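Phikz039 (Pseudomonas phage phikz, PDB 3ZBQ) is a phage tubulin-like protein, also called PhuZ, that holds guanosine-5'-diphosphate in a pocket of the chain. Local coordinates at residues P86-A89 / H90-A94; D201-D204 / I205-W208. All coordinates share one frame; numbering follows the deposited sequence.

Interaction 1. Residues P86-A89 / H90-A94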
loop_
_atom_site.group_PDB
_atom_site.type_symbol
_atom_site.label_atom_id
_atom_site.label_comp_id
_atom_site.label_asym_id
_atom_site.label_seq_id
_atom_site.Cartn_x
_atom_site.Cartn_y
_atom_site.Cartn_z
ATOM N N PRO A 86 -7.846 2.988 -16.347
ATOM C CA PRO A 86 -7.215 3.864 -17.343
ATOM C C PRO A 86 -7.738 5.303 -17.287
ATOM O O PRO A 86 -6.952 6.248 -17.353
ATOM C CB PRO A 86 -7.606 3.208 -18.667
ATOM C CG PRO A 86 -7.759 1.767 -18.334
ATOM C CD PRO A 86 -8.397 1.769 -16.971
ATOM N N ALA A 87 -9.045 5.475 -17.148
ATOM C CA ALA A 87 -9.602 6.819 -17.107
ATOM C C ALA A 87 -9.067 7.579 -15.898
ATOM O O ALA A 87 -8.694 8.752 -15.994
ATOM C CB ALA A 87 -11.121 6.759 -17.060
ATOM N N ILE A 88 -9.034 6.898 -14.758
ATOM C CA ILE A 88 -8.596 7.510 -13.513
ATOM C C ILE A 88 -7.130 7.920 -13.645
ATOM O O ILE A 88 -6.735 9.011 -13.224
ATOM C CB ILE A 88 -8.809 6.551 -12.337
ATOM C CG1 ILE A 88 -10.313 6.430 -12.069
ATOM C CG2 ILE A 88 -8.090 7.044 -11.087
ATOM C CD1 ILE A 88 -10.699 5.321 -11.104
ATOM N N ALA A 89 -6.337 7.048 -14.254
ATOM C CA ALA A 89 -4.909 7.327 -14.443
ATOM C C ALA A 89 -4.707 8.478 -15.424
ATOM O O ALA A 89 -3.699 9.198 -15.375
ATOM C CB ALA A 89 -4.181 6.083 -14.921
ATOM N N HIS A 90 -5.651 8.632 -16.344
ATOM C CA HIS A 90 -5.598 9.744 -17.282
ATOM C C HIS A 90 -5.953 11.035 -16.557
ATOM O O HIS A 90 -5.343 12.079 -16.773
ATOM C CB HIS A 90 -6.569 9.503 -18.436
ATOM C CG HIS A 90 -6.648 10.641 -19.407
ATOM N ND1 HIS A 90 -5.895 10.686 -20.560
ATOM C CD2 HIS A 90 -7.391 11.772 -19.396
ATOM C CE1 HIS A 90 -6.177 11.798 -21.221
ATOM N NE2 HIS A 90 -7.080 12.472 -20.536
ATOM N N HIS A 91 -6.951 10.950 -15.685
ATOM C CA HIS A 91 -7.431 12.090 -14.913
ATOM C C HIS A 91 -6.396 12.620 -13.913
ATOM O O HIS A 91 -6.274 13.833 -13.725
ATOM C CB HIS A 91 -8.696 11.686 -14.160
ATOM C CG HIS A 91 -9.461 12.839 -13.583
ATOM N ND1 HIS A 91 -8.901 13.748 -12.709
ATOM C CD2 HIS A 91 -10.758 13.205 -13.721
ATOM C CE1 HIS A 91 -9.815 14.635 -12.351
ATOM N NE2 HIS A 91 -10.951 14.327 -12.951
ATOM N N PHE A 92 -5.688 11.708 -13.250
ATOM C CA PHE A 92 -4.667 12.069 -12.269
ATOM C C PHE A 92 -3.342 11.507 -12.758
ATOM O O PHE A 92 -2.905 10.445 -12.312
ATOM C CB PHE A 92 -5.012 11.479 -10.888
ATOM C CG PHE A 92 -6.247 12.076 -10.257
ATOM C CD1 PHE A 92 -6.387 13.458 -10.150
ATOM C CD2 PHE A 92 -7.261 11.265 -9.772
ATOM C CE1 PHE A 92 -7.521 14.018 -9.569
ATOM C CE2 PHE A 92 -8.400 11.819 -9.185
ATOM C CZ PHE A 92 -8.533 13.202 -9.097
ATOM N N PRO A 93 -2.700 12.212 -13.698
ATOM C CA PRO A 93 -1.533 11.611 -14.357
ATOM C C PRO A 93 -0.373 11.358 -13.396
ATOM O O PRO A 93 -0.228 12.051 -12.376
ATOM C CB PRO A 93 -1.154 12.644 -15.429
ATOM C CG PRO A 93 -1.802 13.918 -15.008
ATOM C CD PRO A 93 -3.049 13.527 -14.266
ATOM N N ALA A 94 0.418 10.337 -13.713
ATOM C CA ALA A 94 1.577 9.954 -12.907
ATOM C C ALA A 94 2.544 11.104 -12.698
ATOM O O ALA A 94 2.739 11.935 -13.589
ATOM C CB ALA A 94 2.316 8.789 -13.562
#
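Near the start of the short helix 85-91, Pro86 gives its carbonyl to His90: His90 N lies 2.9 Å from Pro86 O. One residue on, Ala87 O takes the N-H of His91, with His91 N at 2.8 Å. The same oxygen also touches the residue before, CB of His90 lying 3.3 Å from Ala87 O before the imidazole leads off from the helix.

Ile88 meets Phe92 twice. Its carbonyl receives the last N-H in this series, Phe92 N to Ile88 O at 2.9 Å with 156° at the hydrogen, and its CG2 branch comes no nearer than 4.5 Å to CD2 of Phe92, a loose apolar contact. The ring gets there because Phe92 CG lies opposite its own carbonyl carbon (chi1 -67°), and one of its faces has ND1 of His91 3.4 Å above its plane, shifted toward the rim.

At Ala89 the series stops, and the proline that follows Phe92 probably contributes. The partner due to the Ala89 carbonyl is Pro93, which has no N-H to give; instead a CA-H...O contact forms, Pro93 CA to Ala89 O at 3.4 Å. Phe92 has by then left helical geometry, and the chain runs on extended.

The turn belongs to the parallel crossover from strand 49-51 to strand 97-103 in the nucleotide-binding part of the tubulin fold. Ile88 packs on Ile50 and Ile33, and Phe92 on Ile50 and Cys31, while Ala89 touches His119 on helix 109-122, and Tyr10 and Arg8 of strand 7-12 bind the carbonyls of Phe92 and Pro93.

Interaction 2. Residues D201-D204 / I205-W208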
loop_
_atom_site.group_PDB
_atom_site.type_symbol
_atom_site.label_atom_id
_atom_site.label_comp_id
_atom_site.label_asym_id
_atom_site.label_seq_id
_atom_site.Cartn_x
_atom_site.Cartn_y
_atom_site.Cartn_z
ATOM N N ASP A 201 19.582 12.632 -8.668
ATOM C CA ASP A 201 18.842 12.994 -9.869
ATOM C C ASP A 201 17.594 12.145 -10.008
ATOM O O ASP A 201 17.414 11.184 -9.263
ATOM C CB ASP A 201 19.724 12.777 -11.096
ATOM C CG ASP A 201 19.461 13.784 -12.184
ATOM O OD1 ASP A 201 18.351 14.363 -12.211
ATOM O OD2 ASP A 201 20.375 13.999 -13.013
ATOM N N LEU A 202 16.743 12.463 -10.976
ATOM C CA LEU A 202 15.542 11.647 -11.169
ATOM C C LEU A 202 15.865 10.211 -11.621
ATOM O O LEU A 202 15.233 9.269 -11.170
ATOM C CB LEU A 202 14.531 12.321 -12.105
ATOM C CG LEU A 202 13.195 11.583 -12.270
ATOM C CD1 LEU A 202 12.506 11.301 -10.925
ATOM C CD2 LEU A 202 12.255 12.340 -13.206
ATOM N N MET A 203 16.853 10.023 -12.493
ATOM C CA MET A 203 17.170 8.659 -12.899
ATOM C C MET A 203 17.840 7.894 -11.754
ATOM O O MET A 203 17.803 6.667 -11.731
ATOM C CB MET A 203 18.060 8.622 -14.162
ATOM C CG MET A 203 18.079 7.257 -14.868
ATOM S SD MET A 203 16.438 6.708 -15.446
ATOM C CE MET A 203 16.252 7.773 -16.873
ATOM N N ASP A 204 18.480 8.602 -10.821
ATOM C CA ASP A 204 19.042 7.927 -9.648
ATOM C C ASP A 204 17.921 7.280 -8.834
ATOM O O ASP A 204 18.034 6.118 -8.413
ATOM C CB ASP A 204 19.828 8.901 -8.768
ATOM C CG ASP A 204 21.095 9.408 -9.448
ATOM O OD1 ASP A 204 21.774 8.596 -10.115
ATOM O OD2 ASP A 204 21.397 10.615 -9.324
ATOM N N ILE A 205 16.855 8.041 -8.603
ATOM C CA ILE A 205 15.674 7.520 -7.901
ATOM C C ILE A 205 15.015 6.427 -8.747
ATOM O O ILE A 205 14.650 5.364 -8.237
ATOM C CB ILE A 205 14.678 8.647 -7.554
ATOM C CG1 ILE A 205 15.224 9.517 -6.411
ATOM C CG2 ILE A 205 13.297 8.069 -7.141
ATOM C CD1 ILE A 205 15.371 8.783 -5.073
ATOM N N THR A 206 14.881 6.670 -10.049
ATOM C CA THR A 206 14.292 5.667 -10.940
ATOM C C THR A 206 14.999 4.306 -10.848
ATOM O O THR A 206 14.356 3.272 -10.691
ATOM C CB THR A 206 14.251 6.156 -12.397
ATOM O OG1 THR A 206 13.401 7.312 -12.483
ATOM C CG2 THR A 206 13.725 5.063 -13.312
ATOM N N ASN A 207 16.326 4.301 -10.919
ATOM C CA ASN A 207 17.055 3.033 -10.897
ATOM C C ASN A 207 17.241 2.437 -9.508
ATOM O O ASN A 207 17.600 1.273 -9.375
ATOM C CB ASN A 207 18.389 3.185 -11.653
ATOM C CG ASN A 207 18.169 3.397 -13.135
ATOM O OD1 ASN A 207 17.073 3.150 -13.640
ATOM N ND2 ASN A 207 19.204 3.860 -13.847
ATOM N N TRP A 208 16.980 3.239 -8.479
ATOM C CA TRP A 208 16.896 2.737 -7.113
ATOM C C TRP A 208 15.627 1.875 -7.014
ATOM O O TRP A 208 15.655 0.745 -6.518
ATOM C CB TRP A 208 16.874 3.914 -6.112
ATOM C CG TRP A 208 16.285 3.559 -4.759
ATOM C CD1 TRP A 208 16.883 2.831 -3.762
ATOM C CD2 TRP A 208 14.971 3.896 -4.274
ATOM N NE1 TRP A 208 16.015 2.706 -2.687
ATOM C CE2 TRP A 208 14.849 3.355 -2.979
ATOM C CE3 TRP A 208 13.898 4.619 -4.813
ATOM C CZ2 TRP A 208 13.674 3.503 -2.215
ATOM C CZ3 TRP A 208 12.734 4.761 -4.047
ATOM C CH2 TRP A 208 12.640 4.213 -2.767
#
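Thr206 reaches back one turn to Leu202 and Met203, and its side chain is a good guide to this helix start. CB lies over the preceding turn, 3.5 Å from Leu202 O. From there the hydroxyl turns back along the helix: with OG1 beside its own backbone N and opposite the carbonyl carbon (chi1 -63°), it donates to Leu202 O at 3.0 Å. That oxygen already holds the backbone N-H, Thr206 N to Leu202 O being 2.9 Å, so two donors from one residue grip it; the hydroxyl comes from above the carbonyl plane, 43° out of it. The other branch, CG2, ends against sulfur, 3.8 Å from SD of Met203.

Thr206 opens the second turn of helix 202-209, in the C-terminal domain of the tubulin-like fold. Asp201 is the N-cap residue, although its carboxylate makes no capping bond; its OD1 takes the N-H of the adjacent Leu202 at 2.8 Å. The reciprocal half of a capping box is present, since Asp201 N donates to Asp204 OD2 at 2.8 Å and a nearly straight 163°. The helix start probably helps to stabilise both negative charges.

Met203 is bent about both CB-CG and CG-SD, so that the thioether slants across Thr206, and its CG also meets ND2 of Asn207 at 3.7 Å. The amide oxygen of Asn207 is turned to Lys213, which hydrogen-bonds OD1. On the buried side Ile205 packs on Phe193, and the carbonyl oxygen of Ile205 lies in plane at the edge of the Trp208 indole, whose NE1 donates to Phe278 O on strand 275-281; the Trp208 side chain also touches Thr262 of strand 260-265.

In the fold
Followed from the N terminus, the chain first lays down strands 7-12, 30-34 and 49-51, then reaches interaction 1 as helix 85-91 ends and the chain heads for strand 97-103. Interaction 2 comes over a hundred residues later, at the start of helix 202-209, after helix 175-192. Each is local, built from bonds between residues four apart, so neither closes a long loop; the two stand in series and neither nest nor cross. The centres of interactions 1 and 2 are about 23 Å apart, and the nearest atoms of interactions 1 and 2 about 10 Å apart. Interaction 1 ties its helix to the parallel strands of the first domain; interaction 2 ties its own to strands 275-281 and 260-265.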